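Long-range contacts in uncharacterized tRNA/rRNA methyltransferase HI_0380 (Haemophilus influenzae, PDB 3ILK), which probably methylates tRNA or rRNA with S-adenosyl-L-methionine as methyl donor: residues T15-I21 against K42-S48; L36-P41 against A62-S67; I8-L12 against E70-C75; Y177-L183 against K217-L223. One frame throughout, in Å; residues are numbered along the deposited sequence.

Interaction 1 (T15-I21 against K42-S48); sequences TSHSGNI and KSVDEQS
Two helix N-termini meet here, each just after a parallel strand of the SPOUT methyltransferase fold; Asp-45 and Ser-48 form a capping box. The CA atoms of Ser-16 and Lys-42 lie 5.2 Å apart, those of Gly-19 and Ser-48 4.6 Å. Lys-42 N donates to Thr-15 O (2.9 Å). Asp-45, chi1 p, is the N-cap of helix 46-50. Its OD1 accepts a weak hydrogen bond from Gln-47 N (2.8 Å) and a second hydrogen bond from Ser-18 OG (2.7 Å), for which Ser-18 takes chi1 p. Ser-48, chi1 m, completes the box: its OG accepts from Asp-45 N (3.2 Å) and donates to Ser-18 O (2.8 Å). Gly-19 has no side chain, and its CA comes to 3.7 Å from Gln-47 O. Ile-21, m then t, points toward 42-48 and also touches Pro-41. Lys-42 starts toward 15-21, but its extended chain leads away. Water 1 accepts from Ser-43 N (3.1 Å) and lies 2.7 Å from Ser-16 O. Ile-21 CD1 ends 4.1 Å from Val-44 CG1.

Interaction 2 (L36-P41 against A62-S67); sequences LCLVSP and ARVVDS
Strands 36-39 and 63-65 run parallel, and their axes cross at -21°. Cys-37 pairs with Arg-63, Leu-38 with Val-64 and Val-39 with Val-65; their CA atoms are 4.5, 4.8 and 5.0 Å apart. Four backbone hydrogen bonds join them: Arg-63 N to Leu-36 O (3.0 Å), Leu-38 N to Arg-63 O (2.9 Å), Val-65 N to Leu-38 O (2.9 Å) and Ser-40 N to Val-65 O (2.8 Å). Cys-37, Val-39, Arg-63 and Val-65 share one face. There Val-65 CG2 fits the notch between Cys-37 SG and Val-39 CG2, 4.1 Å from each. Ala-71 of helix 68-71 packs over these side chains. Leu-38 and Val-64 occupy the other face. The small Ala-62 CB sits 3.9 Å from Leu-36 CD2 and 4.5 Å from Leu-38 CG. Past the strand, Ser-40 has positive phi (40°) and the chain turns. Pro-41 CD then rests 3.8 Å from Val-64 CG1. Helix 18-31 packs on this side through Ile-21, which touches Leu-38 and Pro-41. Water 3 lies 2.7 Å from Ser-40 OG and donates to Asp-66 O (2.9 Å). Strand 63-65 edges this chain's parallel sheet, with 35-39 next to it, in the alpha/beta fold of SPOUT methyltransferases.

Interaction 3 (I8-L12 against E70-C75); sequences IRIVL and EAVDDC
Strand 8-12 of the parallel SPOUT sheet is covered here by the end of helix 68-71 and the type II beta turn Val-72 to Cys-75. Along the strand, side chains alternate, and Arg-9 and Val-11 point toward 70-75. Arg-9 comes first and loses the most surface. Its chi1 and chi2 are t and chi3 is m, so the guanidinium reaches carbonyls of the last helical residue and of the turn. NH1 donates to Ala-71 O (3.0 Å) and Asp-73 O (2.9 Å), both near the guanidinium plane. Cys-75 SG lies over one face, 3.9 Å from NH1. Arg-63 brings a like charge close to Arg-9. Water 4 accepts from Arg-9 NH2 (3.2 Å) and donates to Asp-73 OD1 (2.7 Å). The turn is closed by the hydrogen bond from Cys-75 N to Val-72 O (3.0 Å). Val-11 follows, chi1 t; its CA is 6.7 Å from that of Ala-71, the nearest pair. Ala-71 also touches Val-39 and Val-65, so it packs across three neighbouring strands. Val-11 CG1 meets Ala-71 CB at 3.6 Å.

Interaction 4 (Y177-L183 against K217-L223); sequences YPTTDQL and KLEKNEL
Tyr-177, Lys-220 and Leu-223 lose the most surface where 177-183 meets 217-223. Each segment runs from a loop into the start of a helix. No hydrogen bond joins them. Tyr-177 (chi1 -83°) has its CA-to-CB bond pointing away, yet its ring lies along 217-219. The ring edge faces Leu-218 O, 3.1 Å from CD1, and CE1 is 4.0 Å from Glu-219 CG. Lys-220 (chi1 t, chi2 p) lies beside Pro-178; their CA atoms are 4.7 Å apart, the closest pair. Pro-178 CB is 4.0 Å from Lys-220 CD, and Pro-178 CD is 3.4 Å from Lys-220 N. Leu-223 (t, p) points toward 177-183. Its CD2 meets Pro-178 CB (3.3 Å), Gln-182 CB (3.8 Å) and Leu-183 CD2 (4.2 Å). Leu-183 CD2 also touches Leu-218 CD1 (3.6 Å). Thr-179 and Gln-182 form a capping box: Gln-182 N donates to Thr-179 OG1 (3.1 Å) and Thr-179 N to Gln-182 OE1 (2.7 Å). Glu-219 is the other N-cap, with a salt bridge to Arg-211 of the second subunit. The contact thus joins the starts of helices 180-197 and 220-240, beside Tyr-213 and Tyr-214 of helix 204-216 and against the second subunit.

Overall arrangement
Interactions 1, 2 and 3 form one continuous region. The centres of interactions 2 and 3 are 9 Å apart, and strands 35-39 and 8-13 are neighbours in the sheet. The centres of interactions 1 and 2 are 12 Å apart; there Ile-21 CD1 packs on Leu-38 CD1 at 3.4 Å. Segment 15-21 of interaction 1 follows strand 8-13 of interaction 3 in the chain. The predicted S-adenosyl-L-methionine site is close by: the side chains of Thr-15, Val-39 and Val-11 are about 9, 9 and 8 Å from Gly-114. Interaction 4 stands apart in the C-terminal helices, with its nearest atoms about 32 Å from interaction 3. It lies away from that site and borders the second subunit.

Interaction 1 (T15-I21 against K42-S48)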
loop_
_atom_site.group_PDB
_atom_site.type_symbol
_atom_site.label_atom_id
_atom_site.label_comp_id
_atom_site.label_asym_id
_atom_site.label_seq_id
_atom_site.Cartn_x
_atom_site.Cartn_y
_atom_site.Cartn_z
ATOM N N THR A 15 -25.417 -13.397 12.552
ATOM C CA THR A 15 -25.021 -12.081 12.974
ATOM C C THR A 15 -25.906 -11.750 14.155
ATOM O O THR A 15 -27.008 -12.280 14.253
ATOM C CB THR A 15 -25.309 -11.037 11.865
ATOM O OG1 THR A 15 -26.723 -11.053 11.538
ATOM C CG2 THR A 15 -24.463 -11.315 10.638
ATOM N N SER A 16 -25.408 -10.876 15.025
ATOM C CA SER A 16 -26.099 -10.401 16.220
ATOM C C SER A 16 -26.741 -9.037 16.009
ATOM O O SER A 16 -27.947 -8.952 15.653
ATOM C CB SER A 16 -25.124 -10.317 17.400
ATOM O OG SER A 16 -24.543 -11.593 17.646
ATOM N N HIS A 17 -26.001 -7.960 16.267
ATOM C CA HIS A 17 -26.561 -6.611 16.112
ATOM C C HIS A 17 -26.882 -6.400 14.641
ATOM O O HIS A 17 -26.057 -6.735 13.749
ATOM C CB HIS A 17 -25.582 -5.539 16.603
ATOM C CG HIS A 17 -25.198 -5.690 18.036
ATOM N ND1 HIS A 17 -25.812 -4.981 19.050
ATOM C CD2 HIS A 17 -24.266 -6.471 18.632
ATOM C CE1 HIS A 17 -25.270 -5.317 20.206
ATOM N NE2 HIS A 17 -24.337 -6.224 19.980
ATOM N N SER A 18 -28.079 -5.878 14.375
ATOM C CA SER A 18 -28.565 -5.750 13.007
ATOM C C SER A 18 -27.721 -4.746 12.224
ATOM O O SER A 18 -27.673 -4.798 11.006
ATOM C CB SER A 18 -30.026 -5.351 13.002
ATOM O OG SER A 18 -30.183 -4.174 13.731
ATOM N N GLY A 19 -27.041 -3.852 12.946
ATOM C CA GLY A 19 -26.060 -2.944 12.363
ATOM C C GLY A 19 -24.861 -3.620 11.731
ATOM O O GLY A 19 -24.292 -3.083 10.801
ATOM N N ASN A 20 -24.465 -4.792 12.232
ATOM C CA ASN A 20 -23.309 -5.505 11.702
ATOM C C ASN A 20 -23.483 -5.960 10.260
ATOM O O ASN A 20 -22.520 -6.009 9.491
ATOM C CB ASN A 20 -22.996 -6.717 12.575
ATOM C CG ASN A 20 -22.603 -6.322 13.983
ATOM O OD1 ASN A 20 -22.381 -5.144 14.257
ATOM N ND2 ASN A 20 -22.518 -7.298 14.882
ATOM N N ILE A 21 -24.703 -6.362 9.914
ATOM C CA ILE A 21 -25.060 -6.642 8.505
ATOM C C ILE A 21 -24.858 -5.373 7.654
ATOM O O ILE A 21 -24.318 -5.431 6.577
ATOM C CB ILE A 21 -26.561 -7.058 8.408
ATOM C CG1 ILE A 21 -26.796 -8.356 9.166
ATOM C CG2 ILE A 21 -27.036 -7.046 6.968
ATOM C CD1 ILE A 21 -28.258 -8.742 9.246
ATOM N N LYS A 42 -29.857 -12.769 13.743
ATOM C CA LYS A 42 -30.696 -12.576 14.920
ATOM C C LYS A 42 -31.740 -11.527 14.618
ATOM O O LYS A 42 -32.886 -11.556 15.114
ATOM C CB LYS A 42 -29.791 -12.137 16.055
ATOM C CG LYS A 42 -30.489 -11.850 17.369
ATOM C CD LYS A 42 -29.420 -11.613 18.426
ATOM C CE LYS A 42 -30.042 -11.625 19.822
ATOM N NZ LYS A 42 -31.279 -10.826 19.790
ATOM N N SER A 43 -31.363 -10.536 13.838
ATOM C CA SER A 43 -32.338 -9.513 13.515
ATOM C C SER A 43 -31.869 -8.686 12.333
ATOM O O SER A 43 -30.678 -8.424 12.188
ATOM C CB SER A 43 -32.528 -8.612 14.719
ATOM O OG SER A 43 -31.927 -7.380 14.448
ATOM N N VAL A 44 -32.799 -8.298 11.476
ATOM C CA VAL A 44 -32.481 -7.335 10.410
ATOM C C VAL A 44 -33.559 -6.273 10.424
ATOM O O VAL A 44 -34.723 -6.600 10.360
ATOM C CB VAL A 44 -32.321 -8.005 8.993
ATOM C CG1 VAL A 44 -32.300 -9.544 9.033
ATOM C CG2 VAL A 44 -33.266 -7.405 7.982
ATOM N N ASP A 45 -33.182 -5.005 10.502
ATOM C CA ASP A 45 -34.167 -3.942 10.703
ATOM C C ASP A 45 -33.565 -2.658 10.155
ATOM O O ASP A 45 -32.593 -2.721 9.411
ATOM C CB ASP A 45 -34.458 -3.803 12.195
ATOM C CG ASP A 45 -33.191 -3.514 13.002
ATOM O OD1 ASP A 45 -32.242 -2.900 12.453
ATOM O OD2 ASP A 45 -33.121 -3.924 14.180
ATOM N N GLU A 46 -34.108 -1.508 10.551
ATOM C CA GLU A 46 -33.638 -0.230 10.029
ATOM C C GLU A 46 -32.116 -0.038 10.188
ATOM O O GLU A 46 -31.458 0.449 9.271
ATOM C CB GLU A 46 -34.424 0.936 10.623
ATOM C CG GLU A 46 -34.124 2.294 9.982
ATOM C CD GLU A 46 -34.873 2.547 8.661
ATOM O OE1 GLU A 46 -35.816 3.388 8.648
ATOM O OE2 GLU A 46 -34.504 1.921 7.632
ATOM N N GLN A 47 -31.566 -0.464 11.322
ATOM C CA GLN A 47 -30.126 -0.401 11.566
ATOM C C GLN A 47 -29.271 -1.156 10.537
ATOM O O GLN A 47 -28.156 -0.718 10.252
ATOM C CB GLN A 47 -29.773 -0.878 12.987
ATOM C CG GLN A 47 -30.312 0.003 14.102
ATOM C CD GLN A 47 -30.078 1.467 13.809
ATOM O OE1 GLN A 47 -28.927 1.912 13.655
ATOM N NE2 GLN A 47 -31.169 2.227 13.699
ATOM N N SER A 48 -29.781 -2.273 9.996
ATOM C CA SER A 48 -29.093 -3.004 8.935
ATOM C C SER A 48 -28.941 -2.118 7.700
ATOM O O SER A 48 -27.933 -2.199 6.967
ATOM C CB SER A 48 -29.854 -4.291 8.573
ATOM O OG SER A 48 -30.119 -5.063 9.739
HETATM O O HOH W 1 -28.439 -9.746 13.165
HETATM O O HOH W 2 -30.287 -5.354 16.759
#

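Interaction 2 (L36-P41 against A62-S67)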
loop_
_atom_site.group_PDB
_atom_site.type_symbol
_atom_site.label_atom_id
_atom_site.label_comp_id
_atom_site.label_asym_id
_atom_site.label_seq_id
_atom_site.Cartn_x
_atom_site.Cartn_y
_atom_site.Cartn_z
ATOM N N LEU A 36 -24.389 -11.148 -0.883
ATOM C CA LEU A 36 -24.423 -11.327 0.537
ATOM C C LEU A 36 -25.484 -12.399 0.930
ATOM O O LEU A 36 -26.624 -12.377 0.461
ATOM C CB LEU A 36 -24.741 -9.962 1.222
ATOM C CG LEU A 36 -24.869 -10.071 2.738
ATOM C CD1 LEU A 36 -23.503 -10.418 3.366
ATOM C CD2 LEU A 36 -25.442 -8.744 3.352
ATOM N N CYS A 37 -25.079 -13.315 1.801
ATOM C CA CYS A 37 -25.956 -14.335 2.365
ATOM C C CYS A 37 -25.825 -14.371 3.894
ATOM O O CYS A 37 -24.697 -14.458 4.434
ATOM C CB CYS A 37 -25.588 -15.671 1.739
ATOM S SG CYS A 37 -26.532 -17.093 2.283
ATOM N N LEU A 38 -26.973 -14.258 4.571
ATOM C CA LEU A 38 -27.145 -14.366 6.028
ATOM C C LEU A 38 -27.709 -15.739 6.468
ATOM O O LEU A 38 -28.697 -16.217 5.879
ATOM C CB LEU A 38 -28.054 -13.231 6.518
ATOM C CG LEU A 38 -27.783 -11.808 5.956
ATOM C CD1 LEU A 38 -28.773 -10.787 6.561
ATOM C CD2 LEU A 38 -26.301 -11.381 6.227
ATOM N N VAL A 39 -27.036 -16.384 7.440
ATOM C CA VAL A 39 -27.553 -17.597 8.089
ATOM C C VAL A 39 -28.135 -17.190 9.414
ATOM O O VAL A 39 -27.428 -16.643 10.283
ATOM C CB VAL A 39 -26.499 -18.678 8.248
ATOM C CG1 VAL A 39 -27.083 -20.028 8.827
ATOM C CG2 VAL A 39 -25.769 -18.977 6.843
ATOM N N SER A 40 -29.442 -17.401 9.576
ATOM C CA SER A 40 -30.088 -17.134 10.862
ATOM C C SER A 40 -29.571 -15.856 11.516
ATOM O O SER A 40 -29.043 -15.925 12.612
ATOM C CB SER A 40 -29.837 -18.264 11.863
ATOM O OG SER A 40 -30.502 -19.409 11.428
ATOM N N PRO A 41 -29.699 -14.712 10.835
ATOM C CA PRO A 41 -29.383 -13.492 11.527
ATOM C C PRO A 41 -30.345 -13.370 12.679
ATOM O O PRO A 41 -31.524 -13.810 12.615
ATOM C CB PRO A 41 -29.677 -12.396 10.485
ATOM C CG PRO A 41 -30.712 -13.015 9.594
ATOM C CD PRO A 41 -30.247 -14.452 9.488
ATOM N N ALA A 62 -29.768 -9.515 -0.260
ATOM C CA ALA A 62 -29.162 -10.624 0.457
ATOM C C ALA A 62 -30.096 -11.806 0.564
ATOM O O ALA A 62 -31.293 -11.658 0.738
ATOM C CB ALA A 62 -28.676 -10.210 1.849
ATOM N N ARG A 63 -29.521 -12.995 0.362
ATOM C CA ARG A 63 -30.129 -14.229 0.770
ATOM C C ARG A 63 -30.225 -14.343 2.294
ATOM O O ARG A 63 -29.375 -13.851 3.025
ATOM C CB ARG A 63 -29.295 -15.399 0.294
ATOM C CG ARG A 63 -29.398 -15.575 -1.099
ATOM C CD ARG A 63 -28.693 -16.855 -1.517
ATOM N NE ARG A 63 -28.683 -16.807 -2.969
ATOM C CZ ARG A 63 -28.395 -17.821 -3.758
ATOM N NH1 ARG A 63 -28.076 -19.002 -3.231
ATOM N NH2 ARG A 63 -28.450 -17.621 -5.068
ATOM N N VAL A 64 -31.265 -15.041 2.731
ATOM C CA VAL A 64 -31.427 -15.357 4.130
ATOM C C VAL A 64 -31.890 -16.779 4.269
ATOM O O VAL A 64 -33.025 -17.123 3.909
ATOM C CB VAL A 64 -32.409 -14.458 4.817
ATOM C CG1 VAL A 64 -32.314 -14.724 6.312
ATOM C CG2 VAL A 64 -32.074 -13.027 4.521
ATOM N N VAL A 65 -31.002 -17.595 4.831
ATOM C CA VAL A 65 -31.264 -19.024 4.976
ATOM C C VAL A 65 -31.023 -19.454 6.431
ATOM O O VAL A 65 -30.442 -18.699 7.248
ATOM C CB VAL A 65 -30.412 -19.906 3.973
ATOM C CG1 VAL A 65 -30.715 -19.512 2.489
ATOM C CG2 VAL A 65 -28.866 -19.833 4.265
ATOM N N ASP A 66 -31.458 -20.680 6.705
ATOM C CA ASP A 66 -31.444 -21.286 8.014
ATOM C C ASP A 66 -30.293 -22.286 8.204
ATOM O O ASP A 66 -30.135 -22.807 9.280
ATOM C CB ASP A 66 -32.778 -22.043 8.210
ATOM C CG ASP A 66 -33.188 -22.098 9.637
ATOM O OD1 ASP A 66 -32.635 -21.287 10.418
ATOM O OD2 ASP A 66 -34.084 -22.913 9.988
ATOM N N SER A 67 -29.507 -22.577 7.159
ATOM C CA SER A 67 -28.504 -23.625 7.269
ATOM C C SER A 67 -27.251 -23.285 6.429
ATOM O O SER A 67 -27.300 -22.470 5.462
ATOM C CB SER A 67 -29.092 -24.967 6.798
ATOM O OG SER A 67 -28.908 -25.173 5.389
HETATM O O HOH W 3 -29.243 -21.734 11.838
#

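Interaction 3 (I8-L12 against E70-C75)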
loop_
_atom_site.group_PDB
_atom_site.type_symbol
_atom_site.label_atom_id
_atom_site.label_comp_id
_atom_site.label_asym_id
_atom_site.label_seq_id
_atom_site.Cartn_x
_atom_site.Cartn_y
_atom_site.Cartn_z
ATOM N N ILE A 8 -18.640 -14.330 -6.195
ATOM C CA ILE A 8 -18.188 -14.564 -4.798
ATOM C C ILE A 8 -19.327 -14.245 -3.821
ATOM O O ILE A 8 -19.771 -13.120 -3.739
ATOM C CB ILE A 8 -16.981 -13.672 -4.389
ATOM C CG1 ILE A 8 -15.748 -13.912 -5.310
ATOM C CG2 ILE A 8 -16.672 -13.836 -2.888
ATOM C CD1 ILE A 8 -14.711 -12.680 -5.319
ATOM N N ARG A 9 -19.791 -15.256 -3.115
ATOM C CA ARG A 9 -20.831 -15.065 -2.110
ATOM C C ARG A 9 -20.171 -14.886 -0.761
ATOM O O ARG A 9 -19.426 -15.767 -0.310
ATOM C CB ARG A 9 -21.781 -16.283 -2.095
ATOM C CG ARG A 9 -22.968 -16.170 -1.072
ATOM C CD ARG A 9 -23.888 -17.382 -1.117
ATOM N NE ARG A 9 -24.362 -17.676 -2.481
ATOM C CZ ARG A 9 -24.827 -18.848 -2.915
ATOM N NH1 ARG A 9 -24.927 -19.924 -2.118
ATOM N NH2 ARG A 9 -25.173 -18.952 -4.194
ATOM N N ILE A 10 -20.507 -13.799 -0.082
ATOM C CA ILE A 10 -20.079 -13.548 1.282
ATOM C C ILE A 10 -21.171 -14.077 2.225
ATOM O O ILE A 10 -22.314 -13.649 2.152
ATOM C CB ILE A 10 -19.829 -12.020 1.501
ATOM C CG1 ILE A 10 -18.689 -11.500 0.599
ATOM C CG2 ILE A 10 -19.558 -11.659 2.996
ATOM C CD1 ILE A 10 -17.315 -12.058 0.927
ATOM N N VAL A 11 -20.824 -15.031 3.087
ATOM C CA VAL A 11 -21.827 -15.592 3.995
ATOM C C VAL A 11 -21.541 -15.161 5.427
ATOM O O VAL A 11 -20.456 -15.348 5.917
ATOM C CB VAL A 11 -21.839 -17.146 3.939
ATOM C CG1 VAL A 11 -22.946 -17.696 4.923
ATOM C CG2 VAL A 11 -21.970 -17.662 2.421
ATOM N N LEU A 12 -22.532 -14.617 6.119
ATOM C CA LEU A 12 -22.371 -14.258 7.505
ATOM C C LEU A 12 -23.234 -15.165 8.423
ATOM O O LEU A 12 -24.515 -15.119 8.403
ATOM C CB LEU A 12 -22.787 -12.789 7.714
ATOM C CG LEU A 12 -22.291 -11.705 6.752
ATOM C CD1 LEU A 12 -22.795 -10.282 7.218
ATOM C CD2 LEU A 12 -20.762 -11.700 6.588
ATOM N N GLU A 70 -27.499 -24.650 2.846
ATOM C CA GLU A 70 -28.187 -23.748 1.920
ATOM C C GLU A 70 -27.287 -22.535 1.613
ATOM O O GLU A 70 -27.151 -22.143 0.431
ATOM C CB GLU A 70 -29.560 -23.319 2.459
ATOM C CG GLU A 70 -30.555 -24.442 2.403
ATOM C CD GLU A 70 -31.723 -24.229 3.351
ATOM O OE1 GLU A 70 -32.867 -24.301 2.874
ATOM O OE2 GLU A 70 -31.499 -24.019 4.569
ATOM N N ALA A 71 -26.621 -22.007 2.655
ATOM C CA ALA A 71 -25.796 -20.802 2.491
ATOM C C ALA A 71 -24.703 -20.986 1.447
ATOM O O ALA A 71 -24.323 -20.034 0.817
ATOM C CB ALA A 71 -25.202 -20.324 3.813
ATOM N N VAL A 72 -24.222 -22.214 1.249
ATOM C CA VAL A 72 -23.151 -22.476 0.285
ATOM C C VAL A 72 -23.598 -23.275 -0.917
ATOM O O VAL A 72 -22.753 -23.731 -1.715
ATOM C CB VAL A 72 -21.955 -23.211 0.924
ATOM C CG1 VAL A 72 -21.294 -22.385 2.058
ATOM C CG2 VAL A 72 -22.364 -24.635 1.400
ATOM N N ASP A 73 -24.912 -23.467 -1.044
ATOM C CA ASP A 73 -25.557 -24.062 -2.233
ATOM C C ASP A 73 -24.878 -23.546 -3.521
ATOM O O ASP A 73 -24.743 -22.334 -3.729
ATOM C CB ASP A 73 -27.055 -23.657 -2.222
ATOM C CG ASP A 73 -27.849 -24.161 -3.454
ATOM O OD1 ASP A 73 -28.244 -23.326 -4.309
ATOM O OD2 ASP A 73 -28.126 -25.373 -3.529
ATOM N N ASP A 74 -24.441 -24.458 -4.383
ATOM C CA ASP A 74 -23.973 -24.036 -5.680
ATOM C C ASP A 74 -22.633 -23.303 -5.674
ATOM O O ASP A 74 -22.278 -22.685 -6.678
ATOM C CB ASP A 74 -25.022 -23.168 -6.395
ATOM C CG ASP A 74 -25.126 -23.481 -7.888
ATOM O OD1 ASP A 74 -25.075 -22.540 -8.723
ATOM O OD2 ASP A 74 -25.246 -24.677 -8.220
ATOM N N CYS A 75 -21.887 -23.374 -4.575
ATOM C CA CYS A 75 -20.482 -22.934 -4.568
ATOM C C CYS A 75 -19.559 -24.131 -4.382
ATOM O O CYS A 75 -19.637 -24.820 -3.356
ATOM C CB CYS A 75 -20.236 -21.932 -3.448
ATOM S SG CYS A 75 -21.292 -20.491 -3.531
HETATM O O HOH W 4 -27.578 -20.857 -5.101
#

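Interaction 4 (Y177-L183 against K217-L223)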
loop_
_atom_site.group_PDB
_atom_site.type_symbol
_atom_site.label_atom_id
_atom_site.label_comp_id
_atom_site.label_asym_id
_atom_site.label_seq_id
_atom_site.Cartn_x
_atom_site.Cartn_y
_atom_site.Cartn_z
ATOM N N TYR A 177 14.681 -3.358 -26.667
ATOM C CA TYR A 177 15.926 -3.308 -25.922
ATOM C C TYR A 177 17.019 -2.916 -26.911
ATOM O O TYR A 177 16.966 -3.289 -28.064
ATOM C CB TYR A 177 16.249 -4.654 -25.267
ATOM C CG TYR A 177 15.550 -4.874 -23.946
ATOM C CD1 TYR A 177 16.017 -4.258 -22.779
ATOM C CD2 TYR A 177 14.423 -5.700 -23.852
ATOM C CE1 TYR A 177 15.379 -4.448 -21.551
ATOM C CE2 TYR A 177 13.772 -5.904 -22.622
ATOM C CZ TYR A 177 14.261 -5.272 -21.478
ATOM O OH TYR A 177 13.642 -5.452 -20.260
ATOM N N PRO A 178 18.006 -2.139 -26.462
ATOM C CA PRO A 178 19.070 -1.752 -27.390
ATOM C C PRO A 178 19.853 -2.960 -27.911
ATOM O O PRO A 178 19.857 -4.017 -27.293
ATOM C CB PRO A 178 19.993 -0.884 -26.534
ATOM C CG PRO A 178 19.662 -1.251 -25.107
ATOM C CD PRO A 178 18.218 -1.617 -25.102
ATOM N N THR A 179 20.527 -2.777 -29.033
ATOM C CA THR A 179 21.344 -3.839 -29.604
ATOM C C THR A 179 22.676 -3.844 -28.866
ATOM O O THR A 179 22.979 -2.910 -28.117
ATOM C CB THR A 179 21.567 -3.629 -31.106
ATOM O OG1 THR A 179 22.206 -2.362 -31.327
ATOM C CG2 THR A 179 20.247 -3.653 -31.846
ATOM N N THR A 180 23.453 -4.903 -29.071
ATOM C CA THR A 180 24.790 -5.033 -28.478
ATOM C C THR A 180 25.659 -3.867 -28.909
ATOM O O THR A 180 26.415 -3.325 -28.117
ATOM C CB THR A 180 25.550 -6.350 -28.958
ATOM O OG1 THR A 180 24.697 -7.496 -28.864
ATOM C CG2 THR A 180 26.760 -6.611 -28.072
ATOM N N ASP A 181 25.595 -3.516 -30.190
ATOM C CA ASP A 181 26.372 -2.395 -30.710
ATOM C C ASP A 181 25.889 -1.039 -30.133
ATOM O O ASP A 181 26.667 -0.116 -29.849
ATOM C CB ASP A 181 26.404 -2.459 -32.239
ATOM C CG ASP A 181 25.038 -2.249 -32.893
ATOM O OD1 ASP A 181 24.164 -3.141 -32.850
ATOM O OD2 ASP A 181 24.881 -1.209 -33.547
ATOM N N GLN A 182 24.599 -0.904 -29.911
ATOM C CA GLN A 182 24.143 0.365 -29.358
ATOM C C GLN A 182 24.762 0.613 -27.990
ATOM O O GLN A 182 25.356 1.683 -27.752
ATOM C CB GLN A 182 22.637 0.427 -29.347
ATOM C CG GLN A 182 22.085 0.850 -30.673
ATOM C CD GLN A 182 20.659 0.423 -30.889
ATOM O OE1 GLN A 182 20.130 -0.380 -30.136
ATOM N NE2 GLN A 182 20.040 0.938 -31.931
ATOM N N LEU A 183 24.703 -0.396 -27.119
ATOM C CA LEU A 183 25.229 -0.279 -25.742
ATOM C C LEU A 183 26.749 -0.101 -25.766
ATOM O O LEU A 183 27.338 0.688 -25.020
ATOM C CB LEU A 183 24.930 -1.548 -24.948
ATOM C CG LEU A 183 23.528 -1.936 -24.508
ATOM C CD1 LEU A 183 23.573 -3.337 -23.883
ATOM C CD2 LEU A 183 22.991 -0.958 -23.432
ATOM N N LYS A 217 20.164 -4.035 -17.341
ATOM C CA LYS A 217 19.499 -4.380 -18.603
ATOM C C LYS A 217 18.737 -3.131 -19.081
ATOM O O LYS A 217 17.530 -2.968 -18.853
ATOM C CB LYS A 217 18.585 -5.602 -18.453
ATOM C CG LYS A 217 18.645 -6.560 -19.681
ATOM C CD LYS A 217 17.291 -7.200 -20.054
ATOM C CE LYS A 217 16.609 -7.882 -18.858
ATOM N NZ LYS A 217 15.282 -8.491 -19.204
ATOM N N LEU A 218 19.475 -2.220 -19.702
ATOM C CA LEU A 218 18.925 -0.936 -20.101
ATOM C C LEU A 218 17.795 -1.103 -21.109
ATOM O O LEU A 218 17.920 -1.871 -22.077
ATOM C CB LEU A 218 20.030 -0.088 -20.761
ATOM C CG LEU A 218 21.187 0.342 -19.854
ATOM C CD1 LEU A 218 22.199 1.139 -20.657
ATOM C CD2 LEU A 218 20.666 1.183 -18.726
ATOM N N GLU A 219 16.697 -0.376 -20.905
ATOM C CA GLU A 219 15.728 -0.253 -21.990
ATOM C C GLU A 219 16.275 0.718 -23.071
ATOM O O GLU A 219 17.142 1.557 -22.783
ATOM C CB GLU A 219 14.361 0.159 -21.464
ATOM C CG GLU A 219 13.648 -0.960 -20.698
ATOM C CD GLU A 219 12.502 -0.461 -19.820
ATOM O OE1 GLU A 219 11.912 0.590 -20.134
ATOM O OE2 GLU A 219 12.187 -1.122 -18.808
ATOM N N LYS A 220 15.770 0.598 -24.297
ATOM C CA LYS A 220 16.217 1.464 -25.402
ATOM C C LYS A 220 15.950 2.941 -25.104
ATOM O O LYS A 220 16.793 3.793 -25.398
ATOM C CB LYS A 220 15.598 1.041 -26.736
ATOM C CG LYS A 220 16.085 1.840 -27.974
ATOM C CD LYS A 220 17.615 1.832 -28.182
ATOM C CE LYS A 220 18.047 2.863 -29.260
ATOM N NZ LYS A 220 17.424 2.577 -30.603
ATOM N N ASN A 221 14.810 3.237 -24.478
ATOM C CA ASN A 221 14.502 4.610 -24.108
ATOM C C ASN A 221 15.389 5.132 -22.964
ATOM O O ASN A 221 15.790 6.291 -22.988
ATOM C CB ASN A 221 13.005 4.834 -23.856
ATOM C CG ASN A 221 12.591 4.465 -22.471
ATOM O OD1 ASN A 221 12.200 5.329 -21.673
ATOM N ND2 ASN A 221 12.680 3.168 -22.149
ATOM N N GLU A 222 15.722 4.265 -22.005
ATOM C CA GLU A 222 16.778 4.558 -21.027
ATOM C C GLU A 222 18.145 4.812 -21.690
ATOM O O GLU A 222 18.842 5.816 -21.391
ATOM C CB GLU A 222 16.890 3.423 -20.008
ATOM C CG GLU A 222 15.673 3.292 -19.097
ATOM C CD GLU A 222 15.630 1.990 -18.318
ATOM O OE1 GLU A 222 16.380 1.055 -18.651
ATOM O OE2 GLU A 222 14.831 1.892 -17.346
ATOM N N LEU A 223 18.550 3.924 -22.603
ATOM C CA LEU A 223 19.784 4.187 -23.329
ATOM C C LEU A 223 19.672 5.572 -23.988
ATOM O O LEU A 223 20.595 6.368 -23.901
ATOM C CB LEU A 223 20.111 3.062 -24.334
ATOM C CG LEU A 223 21.446 3.162 -25.105
ATOM C CD1 LEU A 223 22.601 3.185 -24.156
ATOM C CD2 LEU A 223 21.548 1.956 -26.041
#